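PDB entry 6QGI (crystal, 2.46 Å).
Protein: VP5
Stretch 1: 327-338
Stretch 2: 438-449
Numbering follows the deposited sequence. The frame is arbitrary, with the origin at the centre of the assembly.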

ATOM      1  N   PRO A 327      -6.572 -21.860  -4.291  1.00 40.67           N
ATOM      2  CA  PRO A 327      -5.913 -21.971  -2.985  1.00 40.45           C
ATOM      3  C   PRO A 327      -4.412 -22.226  -3.090  1.00 42.92           C
ATOM      4  O   PRO A 327      -3.976 -23.110  -3.823  1.00 43.64           O
ATOM      5  CB  PRO A 327      -6.637 -23.154  -2.331  1.00 43.69           C
ATOM      6  CG  PRO A 327      -7.046 -24.024  -3.475  1.00 49.14           C
ATOM      7  CD  PRO A 327      -7.295 -23.097  -4.643  1.00 43.51           C
ATOM      8  N   LEU A 328      -3.633 -21.422  -2.366  1.00 37.26           N
ATOM      9  CA  LEU A 328      -2.182 -21.541  -2.270  1.00 36.66           C
ATOM     10  C   LEU A 328      -1.862 -22.856  -1.570  1.00 40.35           C
ATOM     11  O   LEU A 328      -2.589 -23.246  -0.654  1.00 40.35           O
ATOM     12  CB  LEU A 328      -1.593 -20.333  -1.524  1.00 35.58           C
ATOM     13  CG  LEU A 328      -2.006 -18.952  -2.045  1.00 38.63           C
ATOM     14  CD1 LEU A 328      -1.367 -17.859  -1.249  1.00 38.09           C
ATOM     15  CD2 LEU A 328      -1.665 -18.787  -3.522  1.00 39.68           C
ATOM     16  N   GLU A 329      -0.837 -23.571  -2.045  1.00 36.60           N
ATOM     17  CA  GLU A 329      -0.491 -24.899  -1.543  1.00 37.64           C
ATOM     18  C   GLU A 329       0.932 -24.973  -0.977  1.00 41.10           C
ATOM     19  O   GLU A 329       1.829 -24.264  -1.445  1.00 39.59           O
ATOM     20  CB  GLU A 329      -0.662 -25.943  -2.668  1.00 39.84           C
ATOM     21  CG  GLU A 329      -2.072 -25.992  -3.250  1.00 49.14           C
ATOM     22  CD  GLU A 329      -2.265 -26.557  -4.648  1.00 70.33           C
ATOM     23  OE1 GLU A 329      -1.261 -26.862  -5.334  1.00 62.34           O
ATOM     24  OE2 GLU A 329      -3.439 -26.677  -5.063  1.00 65.57           O
ATOM     25  N   SER A 330       1.131 -25.862   0.016  1.00 38.71           N
ATOM     26  CA  SER A 330       2.413 -26.105   0.686  1.00 38.98           C
ATOM     27  C   SER A 330       3.410 -26.757  -0.276  1.00 43.01           C
ATOM     28  O   SER A 330       3.042 -27.663  -1.028  1.00 43.44           O
ATOM     29  CB  SER A 330       2.210 -26.989   1.913  1.00 43.84           C
ATOM     30  OG  SER A 330       3.362 -27.023   2.737  1.00 53.25           O
ATOM     31  N   GLY A 331       4.644 -26.255  -0.267  1.00 38.89           N
ATOM     32  CA  GLY A 331       5.745 -26.724  -1.106  1.00 39.10           C
ATOM     33  C   GLY A 331       5.814 -26.114  -2.495  1.00 41.14           C
ATOM     34  O   GLY A 331       6.767 -26.370  -3.238  1.00 40.80           O
ATOM     35  N   LYS A 332       4.805 -25.301  -2.853  1.00 36.13           N
ATOM     36  CA  LYS A 332       4.676 -24.690  -4.172  1.00 34.92           C
ATOM     37  C   LYS A 332       5.238 -23.270  -4.231  1.00 37.11           C
ATOM     38  O   LYS A 332       5.225 -22.533  -3.241  1.00 35.79           O
ATOM     39  CB  LYS A 332       3.202 -24.688  -4.622  1.00 37.58           C
ATOM     40  CG  LYS A 332       2.572 -26.073  -4.779  1.00 56.48           C
ATOM     41  CD  LYS A 332       3.162 -26.871  -5.943  1.00 71.86           C
ATOM     42  CE  LYS A 332       2.534 -28.238  -6.077  1.00 88.91           C
ATOM     43  NZ  LYS A 332       3.202 -29.058  -7.122  1.00101.28           N
ATOM     44  N   THR A 333       5.744 -22.903  -5.414  1.00 33.24           N
ATOM     45  CA  THR A 333       6.297 -21.586  -5.700  1.00 31.74           C
ATOM     46  C   THR A 333       5.243 -20.771  -6.451  1.00 34.65           C
ATOM     47  O   THR A 333       4.674 -21.259  -7.433  1.00 34.72           O
ATOM     48  CB  THR A 333       7.594 -21.714  -6.493  1.00 40.49           C
ATOM     49  OG1 THR A 333       8.573 -22.429  -5.730  1.00 42.03           O
ATOM     50  CG2 THR A 333       8.128 -20.376  -6.920  1.00 36.15           C
ATOM     51  N   TYR A 334       5.008 -19.527  -6.010  1.00 29.90           N
ATOM     52  CA  TYR A 334       4.002 -18.663  -6.603  1.00 28.66           C
ATOM     53  C   TYR A 334       4.590 -17.366  -7.082  1.00 31.94           C
ATOM     54  O   TYR A 334       5.444 -16.779  -6.414  1.00 31.32           O
ATOM     55  CB  TYR A 334       2.875 -18.396  -5.604  1.00 29.09           C
ATOM     56  CG  TYR A 334       2.044 -19.628  -5.338  1.00 31.17           C
ATOM     57  CD1 TYR A 334       1.052 -20.031  -6.232  1.00 33.26           C
ATOM     58  CD2 TYR A 334       2.275 -20.422  -4.219  1.00 32.41           C
ATOM     59  CE1 TYR A 334       0.305 -21.184  -6.010  1.00 33.82           C
ATOM     60  CE2 TYR A 334       1.529 -21.576  -3.984  1.00 34.25           C
ATOM     61  CZ  TYR A 334       0.547 -21.952  -4.885  1.00 40.13           C
ATOM     62  OH  TYR A 334      -0.181 -23.093  -4.684  1.00 42.51           O
ATOM     63  N   ASP A 335       4.144 -16.949  -8.267  1.00 28.02           N
ATOM     64  CA  ASP A 335       4.549 -15.709  -8.895  1.00 26.66           C
ATOM     65  C   ASP A 335       3.361 -14.770  -8.812  1.00 30.87           C
ATOM     66  O   ASP A 335       2.351 -14.984  -9.496  1.00 31.52           O
ATOM     67  CB  ASP A 335       5.038 -15.927 -10.336  1.00 28.48           C
ATOM     68  CG  ASP A 335       5.703 -14.712 -10.971  1.00 36.49           C
ATOM     69  OD1 ASP A 335       5.962 -13.722 -10.246  1.00 35.57           O
ATOM     70  OD2 ASP A 335       5.957 -14.747 -12.195  1.00 43.02           O
ATOM     71  N   PRO A 336       3.427 -13.752  -7.933  1.00 26.19           N
ATOM     72  CA  PRO A 336       2.266 -12.860  -7.774  1.00 24.80           C
ATOM     73  C   PRO A 336       1.954 -12.032  -9.016  1.00 28.04           C
ATOM     74  O   PRO A 336       0.824 -11.589  -9.181  1.00 27.93           O
ATOM     75  CB  PRO A 336       2.620 -11.971  -6.590  1.00 25.88           C
ATOM     76  CG  PRO A 336       4.008 -12.265  -6.256  1.00 30.58           C
ATOM     77  CD  PRO A 336       4.549 -13.380  -7.050  1.00 27.20           C
ATOM     78  N   SER A 337       2.942 -11.863  -9.907  1.00 24.91           N
ATOM     79  CA  SER A 337       2.809 -11.106 -11.147  1.00 24.98           C
ATOM     80  C   SER A 337       1.893 -11.810 -12.160  1.00 31.58           C
ATOM     81  O   SER A 337       1.401 -11.149 -13.079  1.00 31.46           O
ATOM     82  CB  SER A 337       4.176 -10.860 -11.767  1.00 27.44           C
ATOM     83  OG  SER A 337       4.857 -12.061 -12.085  1.00 31.53           O
ATOM     84  N   THR A 338       1.665 -13.140 -12.001  1.00 29.49           N
ATOM     85  CA  THR A 338       0.789 -13.930 -12.874  1.00 30.31           C
ATOM     86  C   THR A 338      -0.619 -14.003 -12.281  1.00 34.82           C
ATOM     87  O   THR A 338      -1.543 -14.502 -12.933  1.00 35.06           O
ATOM     88  CB  THR A 338       1.358 -15.338 -13.096  1.00 38.85           C
ATOM     89  OG1 THR A 338       1.377 -16.031 -11.845  1.00 39.87           O
ATOM     90  CG2 THR A 338       2.745 -15.330 -13.737  1.00 35.70           C
ATOM     91  N   GLN A 438       2.400  -6.357   0.631  1.00 21.22           N
ATOM     92  CA  GLN A 438       1.870  -6.868  -0.631  1.00 20.19           C
ATOM     93  C   GLN A 438       3.006  -7.593  -1.333  1.00 23.88           C
ATOM     94  O   GLN A 438       4.022  -6.970  -1.630  1.00 22.77           O
ATOM     95  CB  GLN A 438       1.267  -5.755  -1.505  1.00 20.47           C
ATOM     96  CG  GLN A 438       0.650  -6.296  -2.793  1.00 27.99           C
ATOM     97  CD  GLN A 438       0.077  -5.235  -3.691  1.00 46.72           C
ATOM     98  OE1 GLN A 438      -0.736  -4.420  -3.276  1.00 42.95           O
ATOM     99  NE2 GLN A 438       0.474  -5.243  -4.954  1.00 40.91           N
ATOM    100  N   LEU A 439       2.847  -8.902  -1.581  1.00 21.12           N
ATOM    101  CA  LEU A 439       3.871  -9.713  -2.235  1.00 21.08           C
ATOM    102  C   LEU A 439       3.900  -9.429  -3.727  1.00 24.49           C
ATOM    103  O   LEU A 439       2.889  -9.605  -4.405  1.00 23.89           O
ATOM    104  CB  LEU A 439       3.638 -11.211  -1.965  1.00 21.95           C
ATOM    105  CG  LEU A 439       3.534 -11.615  -0.491  1.00 27.09           C
ATOM    106  CD1 LEU A 439       3.066 -13.038  -0.341  1.00 28.12           C
ATOM    107  CD2 LEU A 439       4.860 -11.436   0.234  1.00 28.59           C
ATOM    108  N   GLN A 440       5.048  -8.944  -4.225  1.00 21.88           N
ATOM    109  CA  GLN A 440       5.267  -8.590  -5.630  1.00 21.91           C
ATOM    110  C   GLN A 440       6.132  -9.644  -6.300  1.00 26.97           C
ATOM    111  O   GLN A 440       5.816 -10.102  -7.409  1.00 27.65           O
ATOM    112  CB  GLN A 440       5.946  -7.208  -5.748  1.00 23.04           C
ATOM    113  CG  GLN A 440       5.498  -6.151  -4.741  1.00 37.11           C
ATOM    114  CD  GLN A 440       4.164  -5.524  -5.060  1.00 57.15           C
ATOM    115  OE1 GLN A 440       3.509  -5.830  -6.066  1.00 53.38           O
ATOM    116  NE2 GLN A 440       3.733  -4.618  -4.195  1.00 49.96           N
ATOM    117  N   GLY A 441       7.209 -10.021  -5.611  1.00 23.61           N
ATOM    118  CA  GLY A 441       8.164 -11.014  -6.074  1.00 23.82           C
ATOM    119  C   GLY A 441       7.768 -12.425  -5.704  1.00 28.28           C
ATOM    120  O   GLY A 441       6.971 -12.633  -4.782  1.00 27.30           O
ATOM    121  N   SER A 442       8.358 -13.402  -6.418  1.00 25.72           N
ATOM    122  CA  SER A 442       8.123 -14.824  -6.234  1.00 26.74           C
ATOM    123  C   SER A 442       8.523 -15.297  -4.835  1.00 31.34           C
ATOM    124  O   SER A 442       9.428 -14.739  -4.205  1.00 30.60           O
ATOM    125  CB  SER A 442       8.860 -15.627  -7.292  1.00 31.55           C
ATOM    126  OG  SER A 442       8.272 -15.471  -8.572  1.00 41.56           O
ATOM    127  N   PHE A 443       7.794 -16.303  -4.347  1.00 28.93           N
ATOM    128  CA  PHE A 443       7.940 -16.882  -3.018  1.00 29.50           C
ATOM    129  C   PHE A 443       7.486 -18.340  -3.015  1.00 34.27           C
ATOM    130  O   PHE A 443       6.622 -18.725  -3.808  1.00 33.37           O
ATOM    131  CB  PHE A 443       7.119 -16.064  -1.986  1.00 30.74           C
ATOM    132  CG  PHE A 443       5.621 -16.104  -2.199  1.00 32.06           C
ATOM    133  CD1 PHE A 443       5.000 -15.214  -3.074  1.00 34.19           C
ATOM    134  CD2 PHE A 443       4.834 -17.045  -1.546  1.00 34.65           C
ATOM    135  CE1 PHE A 443       3.618 -15.277  -3.298  1.00 34.81           C
ATOM    136  CE2 PHE A 443       3.455 -17.104  -1.769  1.00 37.10           C
ATOM    137  CZ  PHE A 443       2.854 -16.213  -2.636  1.00 34.28           C
ATOM    138  N   THR A 444       8.030 -19.129  -2.085  1.00 32.20           N
ATOM    139  CA  THR A 444       7.687 -20.540  -1.941  1.00 33.47           C
ATOM    140  C   THR A 444       7.154 -20.791  -0.530  1.00 38.22           C
ATOM    141  O   THR A 444       7.775 -20.367   0.443  1.00 38.48           O
ATOM    142  CB  THR A 444       8.913 -21.424  -2.262  1.00 39.28           C
ATOM    143  OG1 THR A 444       9.541 -20.962  -3.462  1.00 37.20           O
ATOM    144  CG2 THR A 444       8.558 -22.904  -2.388  1.00 37.26           C
ATOM    145  N   ILE A 445       6.014 -21.485  -0.424  1.00 34.90           N
ATOM    146  CA  ILE A 445       5.431 -21.846   0.866  1.00 35.18           C
ATOM    147  C   ILE A 445       6.197 -23.080   1.353  1.00 41.77           C
ATOM    148  O   ILE A 445       6.012 -24.156   0.804  1.00 42.07           O
ATOM    149  CB  ILE A 445       3.892 -22.069   0.766  1.00 37.83           C
ATOM    150  CG1 ILE A 445       3.174 -20.788   0.276  1.00 36.38           C
ATOM    151  CG2 ILE A 445       3.328 -22.531   2.104  1.00 39.03           C
ATOM    152  CD1 ILE A 445       1.801 -20.987  -0.295  1.00 40.42           C
ATOM    153  N   ASP A 446       7.107 -22.914   2.323  1.00 40.36           N
ATOM    154  CA  ASP A 446       7.898 -24.029   2.851  1.00 42.55           C
ATOM    155  C   ASP A 446       7.059 -24.932   3.744  1.00 48.07           C
ATOM    156  O   ASP A 446       7.338 -26.131   3.833  1.00 49.43           O
ATOM    157  CB  ASP A 446       9.117 -23.521   3.634  1.00 45.12           C
ATOM    158  CG  ASP A 446      10.211 -22.868   2.806  1.00 60.57           C
ATOM    159  OD1 ASP A 446      10.175 -22.993   1.557  1.00 60.99           O
ATOM    160  OD2 ASP A 446      11.112 -22.252   3.408  1.00 69.87           O
ATOM    161  N   LYS A 447       6.034 -24.352   4.409  1.00 43.91           N
ATOM    162  CA  LYS A 447       5.129 -25.046   5.325  1.00 44.71           C
ATOM    163  C   LYS A 447       3.815 -24.276   5.512  1.00 48.05           C
ATOM    164  O   LYS A 447       3.798 -23.048   5.432  1.00 46.06           O
ATOM    165  CB  LYS A 447       5.819 -25.225   6.692  1.00 48.04           C
ATOM    166  CG  LYS A 447       5.350 -26.432   7.499  1.00 61.77           C
ATOM    167  CD  LYS A 447       5.249 -26.136   9.000  1.00 71.34           C
ATOM    168  CE  LYS A 447       6.566 -26.123   9.743  1.00 82.04           C
ATOM    169  NZ  LYS A 447       6.397 -25.643  11.141  1.00 91.09           N
ATOM    170  N   LEU A 448       2.726 -25.018   5.778  1.00 46.20           N
ATOM    171  CA  LEU A 448       1.379 -24.538   6.101  1.00 45.79           C
ATOM    172  C   LEU A 448       0.942 -25.202   7.403  1.00 51.76           C
ATOM    173  O   LEU A 448       1.056 -26.423   7.517  1.00 53.05           O
ATOM    174  CB  LEU A 448       0.366 -24.853   4.977  1.00 45.64           C
ATOM    175  CG  LEU A 448       0.494 -24.114   3.657  1.00 48.87           C
ATOM    176  CD1 LEU A 448      -0.446 -24.681   2.642  1.00 48.93           C
ATOM    177  CD2 LEU A 448       0.133 -22.675   3.812  1.00 50.16           C
ATOM    178  N   THR A 449       0.470 -24.416   8.385  1.00 48.41           N
ATOM    179  CA  THR A 449       0.042 -24.940   9.686  1.00 49.62           C
ATOM    180  C   THR A 449      -1.285 -24.330  10.118  1.00 53.57           C
ATOM    181  O   THR A 449      -1.413 -23.104  10.156  1.00 51.34           O
ATOM    182  CB  THR A 449       1.121 -24.675  10.766  1.00 55.83           C
ATOM    183  OG1 THR A 449       2.343 -25.306  10.389  1.00 56.63           O
ATOM    184  CG2 THR A 449       0.708 -25.162  12.156  1.00 54.53           C
TER

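Ile445, Phe443 and Tyr334 form the apolar centre of this contact between two segments of one VP5 chain. The CA-to-CB bond of Ile445 points toward the other stretch, and CD1 of Ile445 lies 3.7 Å from CB of Leu328 and 3.7 Å from CE2 of Tyr334, so one methyl touches two side chains of the other stretch. Tyr334 and Phe443 pair across the short antiparallel sheet with their side chains on the same face. There CB of Tyr334 sits over the face of the Phe443 ring, 4.1 Å from its centroid and 28° off the normal, a CH-pi contact; CG of Pro336 approaches the edge of that ring, 4.2 Å from CE1 of Phe443. The Pro336 ring also packs against backbone, with its CG 3.0 Å from O of Gln440. At the other end, CD1 of Leu448 reaches CB of Ser330 at 3.6 Å.

Main-chain hydrogen bonds hold these side chains in register. N of Tyr334 donates to O of Phe443 (2.8 Å, nearly linear at 174°), and N of Phe443 returns a bond to O of Tyr334 (3.2 Å). Beyond the bridges, N of Ile445 donates to O of Lys332 (3.1 Å), while O of Ile445 accepts from N of Gly331 (2.7 Å) in the turn. Gly331 belongs to the type II turn from Glu329 to Lys332, where its positive phi of 85° favours glycine. Within stretch 1, N of Glu329 donates to OH of Tyr334 (2.8 Å), tying the tyrosine's far end to the turn.

On the opposite face of the sheet, Thr333 and Thr444 form a non-hydrogen-bonded backbone pair with CA atoms 4.1 Å apart; their side chains nevertheless join through an OG1–OG1 hydrogen bond of 2.9 Å. Farther along the polar edge, OG of Ser442 donates a weak bond to OD1 of Asp335 (3.3 Å), which also accepts from OG of Ser337 (2.7 Å).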